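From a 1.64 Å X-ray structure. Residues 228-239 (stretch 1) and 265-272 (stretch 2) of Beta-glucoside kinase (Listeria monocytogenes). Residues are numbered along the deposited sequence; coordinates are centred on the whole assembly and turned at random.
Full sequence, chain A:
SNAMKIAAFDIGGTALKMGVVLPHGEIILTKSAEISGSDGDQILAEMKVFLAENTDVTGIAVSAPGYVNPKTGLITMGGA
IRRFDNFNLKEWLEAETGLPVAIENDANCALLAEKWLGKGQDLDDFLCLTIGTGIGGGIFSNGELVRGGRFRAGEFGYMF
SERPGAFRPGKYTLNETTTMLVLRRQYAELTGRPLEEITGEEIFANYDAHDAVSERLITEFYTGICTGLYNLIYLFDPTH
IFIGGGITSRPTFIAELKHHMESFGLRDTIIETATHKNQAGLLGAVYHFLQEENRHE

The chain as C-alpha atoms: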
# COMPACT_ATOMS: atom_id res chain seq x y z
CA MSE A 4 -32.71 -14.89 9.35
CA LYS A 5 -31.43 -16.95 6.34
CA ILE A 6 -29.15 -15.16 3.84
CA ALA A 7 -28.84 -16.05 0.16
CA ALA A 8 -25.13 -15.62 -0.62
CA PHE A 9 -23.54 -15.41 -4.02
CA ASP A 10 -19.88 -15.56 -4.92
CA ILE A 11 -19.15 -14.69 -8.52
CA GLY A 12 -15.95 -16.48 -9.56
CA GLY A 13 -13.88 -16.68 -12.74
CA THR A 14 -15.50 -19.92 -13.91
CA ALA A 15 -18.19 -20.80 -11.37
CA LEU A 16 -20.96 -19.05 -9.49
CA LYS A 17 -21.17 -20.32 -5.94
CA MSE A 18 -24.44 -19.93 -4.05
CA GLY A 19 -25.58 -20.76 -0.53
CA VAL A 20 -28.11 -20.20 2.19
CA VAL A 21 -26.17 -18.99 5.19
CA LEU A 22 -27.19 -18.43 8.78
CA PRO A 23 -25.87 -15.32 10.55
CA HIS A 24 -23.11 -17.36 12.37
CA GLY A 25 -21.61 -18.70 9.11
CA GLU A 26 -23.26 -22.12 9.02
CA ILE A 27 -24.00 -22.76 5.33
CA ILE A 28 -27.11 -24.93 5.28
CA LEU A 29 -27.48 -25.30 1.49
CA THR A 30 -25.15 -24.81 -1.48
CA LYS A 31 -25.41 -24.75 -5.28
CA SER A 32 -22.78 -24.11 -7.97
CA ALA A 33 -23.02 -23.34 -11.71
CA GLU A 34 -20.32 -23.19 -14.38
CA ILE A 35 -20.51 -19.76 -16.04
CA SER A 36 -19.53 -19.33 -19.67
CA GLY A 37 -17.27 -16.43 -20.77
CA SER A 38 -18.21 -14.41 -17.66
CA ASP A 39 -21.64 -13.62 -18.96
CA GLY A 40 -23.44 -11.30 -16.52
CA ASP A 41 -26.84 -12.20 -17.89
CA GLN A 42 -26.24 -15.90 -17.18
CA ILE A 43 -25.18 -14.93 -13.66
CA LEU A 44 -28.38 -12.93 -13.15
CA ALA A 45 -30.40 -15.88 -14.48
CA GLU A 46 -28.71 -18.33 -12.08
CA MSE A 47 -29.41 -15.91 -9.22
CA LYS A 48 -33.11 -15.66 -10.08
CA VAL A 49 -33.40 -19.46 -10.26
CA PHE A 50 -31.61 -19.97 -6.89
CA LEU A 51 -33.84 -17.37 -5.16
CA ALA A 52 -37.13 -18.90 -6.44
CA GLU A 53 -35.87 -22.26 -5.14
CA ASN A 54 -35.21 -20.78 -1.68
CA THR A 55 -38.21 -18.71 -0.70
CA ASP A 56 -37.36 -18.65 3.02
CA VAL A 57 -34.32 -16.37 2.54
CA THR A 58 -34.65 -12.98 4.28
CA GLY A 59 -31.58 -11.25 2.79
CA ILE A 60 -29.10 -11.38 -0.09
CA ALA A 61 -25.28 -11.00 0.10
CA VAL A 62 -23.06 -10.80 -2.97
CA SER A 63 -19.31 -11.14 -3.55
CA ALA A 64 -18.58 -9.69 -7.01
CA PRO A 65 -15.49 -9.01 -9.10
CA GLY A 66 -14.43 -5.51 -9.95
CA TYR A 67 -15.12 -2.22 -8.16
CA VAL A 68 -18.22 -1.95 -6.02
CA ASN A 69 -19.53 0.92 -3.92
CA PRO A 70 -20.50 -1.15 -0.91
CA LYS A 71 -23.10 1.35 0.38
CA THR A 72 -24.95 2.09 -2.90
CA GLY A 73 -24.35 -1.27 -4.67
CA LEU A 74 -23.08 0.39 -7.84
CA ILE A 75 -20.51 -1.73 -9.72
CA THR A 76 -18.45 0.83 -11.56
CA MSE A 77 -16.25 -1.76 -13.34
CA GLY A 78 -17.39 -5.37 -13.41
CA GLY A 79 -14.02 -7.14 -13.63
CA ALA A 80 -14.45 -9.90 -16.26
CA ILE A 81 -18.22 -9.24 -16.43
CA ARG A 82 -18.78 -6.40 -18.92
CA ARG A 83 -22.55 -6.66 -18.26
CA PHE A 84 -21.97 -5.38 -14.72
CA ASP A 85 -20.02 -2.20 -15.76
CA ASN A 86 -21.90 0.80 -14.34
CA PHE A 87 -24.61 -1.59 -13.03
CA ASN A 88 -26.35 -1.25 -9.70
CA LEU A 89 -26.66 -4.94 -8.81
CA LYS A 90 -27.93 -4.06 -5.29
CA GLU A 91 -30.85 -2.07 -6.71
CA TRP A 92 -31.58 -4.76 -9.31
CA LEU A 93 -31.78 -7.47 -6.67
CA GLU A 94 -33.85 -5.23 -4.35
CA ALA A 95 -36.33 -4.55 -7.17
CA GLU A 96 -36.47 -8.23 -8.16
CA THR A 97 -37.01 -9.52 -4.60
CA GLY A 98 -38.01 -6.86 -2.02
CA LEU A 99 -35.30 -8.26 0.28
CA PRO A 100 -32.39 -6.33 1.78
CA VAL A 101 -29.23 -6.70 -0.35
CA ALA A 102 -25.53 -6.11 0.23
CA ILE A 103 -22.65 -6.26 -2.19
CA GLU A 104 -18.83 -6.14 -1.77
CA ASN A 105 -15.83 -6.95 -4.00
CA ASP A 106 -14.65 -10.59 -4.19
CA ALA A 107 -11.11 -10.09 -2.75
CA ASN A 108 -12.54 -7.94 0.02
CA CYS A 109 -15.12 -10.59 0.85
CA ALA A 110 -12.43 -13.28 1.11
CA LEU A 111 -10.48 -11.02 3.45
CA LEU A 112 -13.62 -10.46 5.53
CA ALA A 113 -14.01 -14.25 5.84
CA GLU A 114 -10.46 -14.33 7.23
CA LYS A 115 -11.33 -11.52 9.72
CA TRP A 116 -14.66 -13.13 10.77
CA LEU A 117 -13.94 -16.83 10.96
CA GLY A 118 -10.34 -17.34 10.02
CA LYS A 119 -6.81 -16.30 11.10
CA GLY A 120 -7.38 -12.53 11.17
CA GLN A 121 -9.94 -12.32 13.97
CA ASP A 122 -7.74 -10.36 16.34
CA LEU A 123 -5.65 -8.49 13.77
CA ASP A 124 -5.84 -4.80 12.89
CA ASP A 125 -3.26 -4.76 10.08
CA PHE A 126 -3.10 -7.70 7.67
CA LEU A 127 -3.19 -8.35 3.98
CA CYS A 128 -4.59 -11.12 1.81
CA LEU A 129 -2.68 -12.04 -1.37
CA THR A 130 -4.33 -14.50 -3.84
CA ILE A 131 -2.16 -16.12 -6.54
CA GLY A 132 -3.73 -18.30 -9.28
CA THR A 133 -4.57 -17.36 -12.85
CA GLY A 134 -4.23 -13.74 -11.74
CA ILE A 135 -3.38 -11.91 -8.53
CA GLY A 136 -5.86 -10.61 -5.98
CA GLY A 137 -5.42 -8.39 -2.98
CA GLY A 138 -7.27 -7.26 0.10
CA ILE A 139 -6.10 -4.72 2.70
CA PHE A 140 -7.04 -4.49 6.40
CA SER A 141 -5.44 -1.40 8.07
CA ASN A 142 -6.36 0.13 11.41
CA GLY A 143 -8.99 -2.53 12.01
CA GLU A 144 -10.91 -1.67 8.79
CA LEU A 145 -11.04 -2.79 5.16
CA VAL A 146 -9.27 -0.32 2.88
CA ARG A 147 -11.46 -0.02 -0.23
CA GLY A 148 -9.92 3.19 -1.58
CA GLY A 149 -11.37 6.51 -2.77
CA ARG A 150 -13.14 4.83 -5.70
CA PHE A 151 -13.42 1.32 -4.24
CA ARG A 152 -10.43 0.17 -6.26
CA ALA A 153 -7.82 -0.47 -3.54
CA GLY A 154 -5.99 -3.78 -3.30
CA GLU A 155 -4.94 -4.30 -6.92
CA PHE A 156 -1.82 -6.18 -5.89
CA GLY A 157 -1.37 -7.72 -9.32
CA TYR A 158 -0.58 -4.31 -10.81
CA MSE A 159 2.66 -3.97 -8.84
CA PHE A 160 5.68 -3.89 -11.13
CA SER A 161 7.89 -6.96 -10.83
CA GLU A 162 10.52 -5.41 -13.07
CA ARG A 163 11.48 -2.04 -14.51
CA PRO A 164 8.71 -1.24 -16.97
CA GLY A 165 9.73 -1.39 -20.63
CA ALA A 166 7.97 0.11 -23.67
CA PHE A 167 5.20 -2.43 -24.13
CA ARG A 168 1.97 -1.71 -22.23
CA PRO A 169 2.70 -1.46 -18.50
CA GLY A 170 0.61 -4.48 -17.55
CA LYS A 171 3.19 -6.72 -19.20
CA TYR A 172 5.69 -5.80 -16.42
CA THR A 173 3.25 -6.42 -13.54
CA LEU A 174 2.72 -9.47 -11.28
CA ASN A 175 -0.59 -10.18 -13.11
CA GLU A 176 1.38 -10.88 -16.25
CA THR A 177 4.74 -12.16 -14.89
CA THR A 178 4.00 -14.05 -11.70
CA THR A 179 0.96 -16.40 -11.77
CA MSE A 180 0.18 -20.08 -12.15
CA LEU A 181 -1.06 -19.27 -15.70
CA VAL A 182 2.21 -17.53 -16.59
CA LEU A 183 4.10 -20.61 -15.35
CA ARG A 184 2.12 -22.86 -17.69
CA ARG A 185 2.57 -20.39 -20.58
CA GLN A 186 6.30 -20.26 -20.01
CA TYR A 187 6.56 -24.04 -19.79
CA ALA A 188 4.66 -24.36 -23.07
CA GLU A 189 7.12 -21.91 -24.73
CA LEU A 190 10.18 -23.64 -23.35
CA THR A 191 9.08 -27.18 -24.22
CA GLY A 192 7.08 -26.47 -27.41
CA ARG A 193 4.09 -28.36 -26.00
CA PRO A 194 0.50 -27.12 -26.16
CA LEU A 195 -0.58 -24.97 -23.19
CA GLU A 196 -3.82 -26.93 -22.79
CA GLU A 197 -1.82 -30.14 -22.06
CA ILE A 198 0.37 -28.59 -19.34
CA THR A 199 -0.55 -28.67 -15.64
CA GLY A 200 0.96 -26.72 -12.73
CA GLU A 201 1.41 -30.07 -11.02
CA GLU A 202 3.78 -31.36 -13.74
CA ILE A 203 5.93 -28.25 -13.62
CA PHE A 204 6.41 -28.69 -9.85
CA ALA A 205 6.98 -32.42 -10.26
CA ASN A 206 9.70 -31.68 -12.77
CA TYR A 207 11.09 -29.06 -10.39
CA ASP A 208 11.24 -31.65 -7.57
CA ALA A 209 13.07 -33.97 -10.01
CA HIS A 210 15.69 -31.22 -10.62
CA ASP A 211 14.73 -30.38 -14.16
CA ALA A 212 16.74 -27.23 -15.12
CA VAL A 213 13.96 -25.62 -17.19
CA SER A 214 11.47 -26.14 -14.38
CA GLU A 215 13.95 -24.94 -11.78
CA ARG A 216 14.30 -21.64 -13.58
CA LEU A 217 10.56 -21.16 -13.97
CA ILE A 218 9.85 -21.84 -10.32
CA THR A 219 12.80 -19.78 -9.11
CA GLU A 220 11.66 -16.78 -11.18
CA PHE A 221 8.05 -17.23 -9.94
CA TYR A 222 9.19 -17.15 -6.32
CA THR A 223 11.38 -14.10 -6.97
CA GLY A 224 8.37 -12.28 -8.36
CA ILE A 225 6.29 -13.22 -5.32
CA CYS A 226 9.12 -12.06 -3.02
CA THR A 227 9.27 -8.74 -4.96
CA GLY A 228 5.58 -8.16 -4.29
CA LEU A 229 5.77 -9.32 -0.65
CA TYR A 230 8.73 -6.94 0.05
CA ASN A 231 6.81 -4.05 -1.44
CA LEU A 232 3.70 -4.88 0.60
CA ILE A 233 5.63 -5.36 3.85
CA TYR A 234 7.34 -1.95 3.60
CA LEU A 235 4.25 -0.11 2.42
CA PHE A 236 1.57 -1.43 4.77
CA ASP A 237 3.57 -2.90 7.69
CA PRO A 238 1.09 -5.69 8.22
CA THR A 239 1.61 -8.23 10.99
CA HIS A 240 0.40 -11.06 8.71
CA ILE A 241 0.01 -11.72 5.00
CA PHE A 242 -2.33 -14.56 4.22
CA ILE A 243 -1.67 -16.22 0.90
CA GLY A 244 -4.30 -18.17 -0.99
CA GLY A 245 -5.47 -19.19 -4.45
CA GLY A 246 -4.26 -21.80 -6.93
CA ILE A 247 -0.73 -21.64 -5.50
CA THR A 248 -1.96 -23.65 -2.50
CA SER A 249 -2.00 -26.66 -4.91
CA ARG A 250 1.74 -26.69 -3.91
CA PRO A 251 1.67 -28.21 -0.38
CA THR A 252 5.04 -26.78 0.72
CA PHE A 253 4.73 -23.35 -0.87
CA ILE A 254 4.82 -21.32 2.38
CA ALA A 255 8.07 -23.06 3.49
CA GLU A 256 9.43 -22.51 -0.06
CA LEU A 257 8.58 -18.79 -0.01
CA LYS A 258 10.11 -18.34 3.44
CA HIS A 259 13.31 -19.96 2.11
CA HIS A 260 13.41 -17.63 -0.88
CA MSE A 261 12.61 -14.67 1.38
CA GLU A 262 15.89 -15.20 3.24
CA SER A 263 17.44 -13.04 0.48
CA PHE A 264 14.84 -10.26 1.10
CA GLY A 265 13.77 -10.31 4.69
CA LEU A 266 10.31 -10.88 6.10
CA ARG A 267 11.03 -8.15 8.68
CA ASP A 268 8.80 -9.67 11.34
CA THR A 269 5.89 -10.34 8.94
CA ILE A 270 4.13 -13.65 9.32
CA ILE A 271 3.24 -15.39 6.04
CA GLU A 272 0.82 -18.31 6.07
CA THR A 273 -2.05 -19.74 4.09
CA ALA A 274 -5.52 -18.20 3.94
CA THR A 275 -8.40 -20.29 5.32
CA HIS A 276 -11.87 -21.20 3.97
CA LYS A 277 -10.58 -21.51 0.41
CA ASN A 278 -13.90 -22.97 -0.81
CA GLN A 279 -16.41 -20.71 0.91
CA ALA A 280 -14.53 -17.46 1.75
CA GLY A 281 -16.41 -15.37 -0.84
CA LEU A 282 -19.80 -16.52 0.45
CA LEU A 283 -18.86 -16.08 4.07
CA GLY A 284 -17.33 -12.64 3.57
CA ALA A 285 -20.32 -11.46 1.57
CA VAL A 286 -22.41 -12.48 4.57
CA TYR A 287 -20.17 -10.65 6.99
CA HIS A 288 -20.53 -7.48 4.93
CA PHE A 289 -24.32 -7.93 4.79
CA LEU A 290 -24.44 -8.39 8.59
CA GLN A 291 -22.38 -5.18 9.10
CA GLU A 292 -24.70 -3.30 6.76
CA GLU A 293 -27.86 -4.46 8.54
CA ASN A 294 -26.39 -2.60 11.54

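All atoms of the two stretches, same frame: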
# COMPACT_ATOMS: atom_id res chain seq x y z
N GLY A 228 6.83 -8.69 -4.74
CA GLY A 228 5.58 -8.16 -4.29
C GLY A 228 5.45 -8.17 -2.78
O GLY A 228 4.96 -7.19 -2.21
N LEU A 229 5.86 -9.24 -2.12
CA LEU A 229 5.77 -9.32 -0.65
C LEU A 229 6.61 -8.22 0.01
O LEU A 229 6.15 -7.56 0.93
CB LEU A 229 6.22 -10.66 -0.12
CG LEU A 229 5.29 -11.88 -0.27
CD1 LEU A 229 6.06 -13.13 0.24
CD2 LEU A 229 3.92 -11.68 0.43
N TYR A 230 7.81 -7.98 -0.50
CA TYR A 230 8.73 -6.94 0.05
C TYR A 230 8.07 -5.59 -0.09
O TYR A 230 7.95 -4.83 0.87
CB TYR A 230 10.01 -7.01 -0.71
CG TYR A 230 11.17 -6.16 -0.24
CD1 TYR A 230 12.15 -6.68 0.60
CD2 TYR A 230 11.31 -4.85 -0.63
CE1 TYR A 230 13.25 -5.94 0.97
CE2 TYR A 230 12.40 -4.10 -0.24
CZ TYR A 230 13.38 -4.66 0.55
OH TYR A 230 14.45 -3.91 0.91
N ASN A 231 7.51 -5.31 -1.27
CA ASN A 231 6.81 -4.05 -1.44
C ASN A 231 5.68 -3.90 -0.41
O ASN A 231 5.49 -2.83 0.20
CB ASN A 231 6.17 -3.93 -2.83
CG ASN A 231 7.17 -3.65 -3.96
OD1 ASN A 231 8.28 -3.20 -3.73
ND2 ASN A 231 6.68 -3.82 -5.22
N LEU A 232 4.84 -4.93 -0.31
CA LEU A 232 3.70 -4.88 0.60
C LEU A 232 4.09 -4.69 2.07
O LEU A 232 3.42 -3.98 2.82
CB LEU A 232 2.83 -6.14 0.46
CG LEU A 232 2.06 -6.33 -0.84
CD1 LEU A 232 1.47 -7.72 -0.94
CD2 LEU A 232 1.07 -5.22 -1.18
N ILE A 233 5.13 -5.39 2.48
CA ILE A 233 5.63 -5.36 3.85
C ILE A 233 6.06 -3.93 4.21
O ILE A 233 5.59 -3.38 5.20
CB ILE A 233 6.79 -6.36 4.04
CG1 ILE A 233 6.20 -7.78 4.07
CG2 ILE A 233 7.62 -6.06 5.30
CD1 ILE A 233 7.23 -8.86 3.87
N TYR A 234 6.82 -3.31 3.33
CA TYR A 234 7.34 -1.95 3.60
C TYR A 234 6.23 -0.88 3.50
O TYR A 234 6.23 0.08 4.24
CB TYR A 234 8.57 -1.65 2.72
CG TYR A 234 9.79 -2.36 3.31
CD1 TYR A 234 10.19 -3.59 2.89
CD2 TYR A 234 10.54 -1.75 4.28
CE1 TYR A 234 11.27 -4.23 3.46
CE2 TYR A 234 11.59 -2.37 4.88
CZ TYR A 234 12.00 -3.61 4.44
OH TYR A 234 13.03 -4.28 5.05
N LEU A 235 5.28 -1.07 2.59
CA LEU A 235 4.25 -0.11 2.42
C LEU A 235 3.23 -0.14 3.58
O LEU A 235 2.92 0.90 4.16
CB LEU A 235 3.55 -0.26 1.07
CG LEU A 235 4.38 0.04 -0.21
CD1 LEU A 235 3.56 -0.21 -1.47
CD2 LEU A 235 4.89 1.42 -0.12
N PHE A 236 2.68 -1.32 3.86
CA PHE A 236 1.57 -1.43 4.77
C PHE A 236 1.98 -1.79 6.21
O PHE A 236 1.19 -1.58 7.14
CB PHE A 236 0.61 -2.56 4.28
CG PHE A 236 -0.16 -2.19 3.02
CD1 PHE A 236 -1.28 -1.38 3.11
CD2 PHE A 236 0.31 -2.55 1.79
CE1 PHE A 236 -1.98 -0.99 1.96
CE2 PHE A 236 -0.39 -2.20 0.63
CZ PHE A 236 -1.51 -1.37 0.71
N ASP A 237 3.13 -2.40 6.38
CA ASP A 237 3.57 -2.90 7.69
C ASP A 237 2.48 -3.75 8.33
O ASP A 237 2.10 -3.53 9.48
CB ASP A 237 4.03 -1.73 8.58
CG ASP A 237 4.53 -2.18 9.98
OD1 ASP A 237 5.16 -3.25 10.09
OD2 ASP A 237 4.23 -1.46 10.98
N PRO A 238 1.98 -4.76 7.58
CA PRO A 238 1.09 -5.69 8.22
C PRO A 238 1.79 -6.56 9.25
O PRO A 238 2.99 -6.72 9.19
CB PRO A 238 0.65 -6.55 7.06
CG PRO A 238 1.90 -6.62 6.15
CD PRO A 238 2.52 -5.25 6.28
N THR A 239 1.05 -7.18 10.17
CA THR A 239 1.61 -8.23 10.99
C THR A 239 1.63 -9.59 10.27
O THR A 239 2.53 -10.41 10.49
CB THR A 239 0.83 -8.34 12.32
OG1 THR A 239 -0.54 -8.70 12.06
CG2 THR A 239 0.97 -7.02 13.12
N GLY A 265 14.03 -10.58 3.30
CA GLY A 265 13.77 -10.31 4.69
C GLY A 265 12.30 -10.09 4.99
O GLY A 265 11.72 -9.08 4.60
N LEU A 266 11.68 -11.05 5.66
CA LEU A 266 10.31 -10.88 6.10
C LEU A 266 10.08 -9.74 7.08
O LEU A 266 8.94 -9.28 7.21
CB LEU A 266 9.74 -12.19 6.66
CG LEU A 266 9.34 -13.24 5.61
CD1 LEU A 266 9.23 -14.62 6.24
CD2 LEU A 266 8.05 -12.81 4.88
N ARG A 267 11.11 -9.33 7.83
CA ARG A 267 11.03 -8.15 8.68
C ARG A 267 9.87 -8.21 9.62
O ARG A 267 9.02 -7.30 9.67
CB ARG A 267 11.06 -6.88 7.86
CG ARG A 267 11.47 -5.71 8.72
CD ARG A 267 10.88 -4.39 8.31
NE ARG A 267 9.44 -4.40 8.21
CZ ARG A 267 8.72 -3.36 7.80
NH1 ARG A 267 9.34 -2.19 7.56
NH2 ARG A 267 7.41 -3.48 7.67
N ASP A 268 9.81 -9.34 10.32
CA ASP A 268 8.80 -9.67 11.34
C ASP A 268 7.40 -10.12 10.81
O ASP A 268 6.50 -10.47 11.62
CB ASP A 268 8.66 -8.56 12.36
CG ASP A 268 10.01 -8.13 12.94
OD1 ASP A 268 10.68 -8.98 13.58
OD2 ASP A 268 10.41 -6.96 12.68
N THR A 269 7.18 -10.01 9.52
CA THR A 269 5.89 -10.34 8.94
C THR A 269 5.70 -11.82 8.95
O THR A 269 6.61 -12.56 8.55
CB THR A 269 5.80 -9.82 7.51
OG1 THR A 269 6.29 -8.48 7.45
CG2 THR A 269 4.37 -9.88 6.95
N ILE A 270 4.52 -12.25 9.37
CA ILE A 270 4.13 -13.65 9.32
C ILE A 270 3.41 -13.92 8.00
O ILE A 270 2.51 -13.20 7.64
CB ILE A 270 3.23 -14.02 10.50
CG1 ILE A 270 4.06 -13.97 11.80
CG2 ILE A 270 2.60 -15.42 10.33
CD1 ILE A 270 3.19 -13.94 13.04
N ILE A 271 3.91 -14.90 7.24
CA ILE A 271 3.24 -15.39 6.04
C ILE A 271 2.70 -16.79 6.30
O ILE A 271 3.41 -17.65 6.80
CB ILE A 271 4.08 -15.27 4.71
CG1 ILE A 271 5.32 -16.15 4.73
CG2 ILE A 271 4.45 -13.80 4.43
CD1 ILE A 271 6.05 -16.26 3.37
N GLU A 272 1.46 -17.01 5.91
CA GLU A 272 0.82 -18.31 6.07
C GLU A 272 -0.38 -18.39 5.14
O GLU A 272 -0.77 -17.40 4.54
CB GLU A 272 0.41 -18.59 7.54
CG GLU A 272 -0.54 -17.62 8.12
CD GLU A 272 -0.77 -17.93 9.61
OE1 GLU A 272 -1.10 -19.08 9.90
OE2 GLU A 272 -0.60 -17.02 10.46
O HOH W 1 7.16 -0.56 6.72
O HOH W 2 13.40 -6.89 4.58
O HOH W 3 5.66 -5.91 8.31
O HOH W 4 4.08 -10.08 12.71

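The contact is organised around Arg-267, which reaches from a tight turn in the second stretch to the C-terminal end of the helix in the first and lays its guanidinium over one face of the Tyr-234 ring. Arg-267 CZ lies 4.5 Å from the centroid of that ring and 23° off its normal, a cation-pi arrangement, with NH1 3.5 Å from Tyr-234 CE2. The same group forms a salt bridge with the first residue past the helix: Arg-267 NH2 is 3.3 Å from Asp-237 OD1. Because this oxygen lies well out of the guanidinium plane, no N-H points at it and the attraction is one of charge alone. Arg-267 NH2 also comes within 3.1 Å of Ile-233 O, a carbonyl that already accepts the helical hydrogen bond from Asp-237 N at 2.9 Å.

Arginine suits this position because its long side chain, with chi1 and chi2 both t and chi3 p, carries a planar cation that can cover an aromatic face and still offer N-H groups at its rim. Water 1 uses one of these, accepting from Arg-267 NH1 at 2.8 Å and donating to Tyr-234 O at 2.7 Å. At the phenol end of the tyrosine, water 2 accepts from Tyr-234 OH at 2.7 Å and donates to Gly-265 O at 2.8 Å. Gly-265 has backbone angles of 105/109, at which a CB would be jammed against the preceding carbonyl oxygen.

A type I' turn from Leu-266 to Thr-269 presents the arginine. It is closed by Thr-269 N donating to Leu-266 O at 3.0 Å, and the same carbonyl receives Thr-269 OG1 at 2.8 Å, so the threonine side chain braces its own turn. Its CB points toward the helix, bringing OG1 to 3.5 Å from Ile-233 CG1, while its methyl CG2 lies 4.2 Å from Pro-238 CG. Water 3 gathers the surrounding polar groups: it donates to Thr-269 OG1 at 2.8 Å and to Pro-238 O at 2.9 Å, and accepts from Arg-267 NH2 at 3.1 Å.

Beside this polar cluster, the buried helix residues Leu-229 and Ile-233, one turn apart, both direct their CA-to-CB bonds toward the second stretch. Ile-233 CD1 packs 4.2 Å from Leu-266 CD2, and Leu-229 CD1 approaches Ile-271 CD1 at 4.4 Å. Branched aliphatic side chains fill this part of the contact without leaving polar groups to be satisfied.

Past the helix, Asp-237 adopts positive phi and the chain runs on through Pro-238 to Thr-239, where the link becomes one of backbone. Ile-270 N donates to Thr-239 O at 2.9 Å with a nearly linear angle of 176°. Thr-239 turns its CB away, and its contacts with the second stretch are made by its carbonyl oxygen. Water 4 donates to both Thr-239 O and Asp-268 O, each at 2.7 Å, bridging two carbonyls that cannot bond to each other. Together the stretches bury 558 Å².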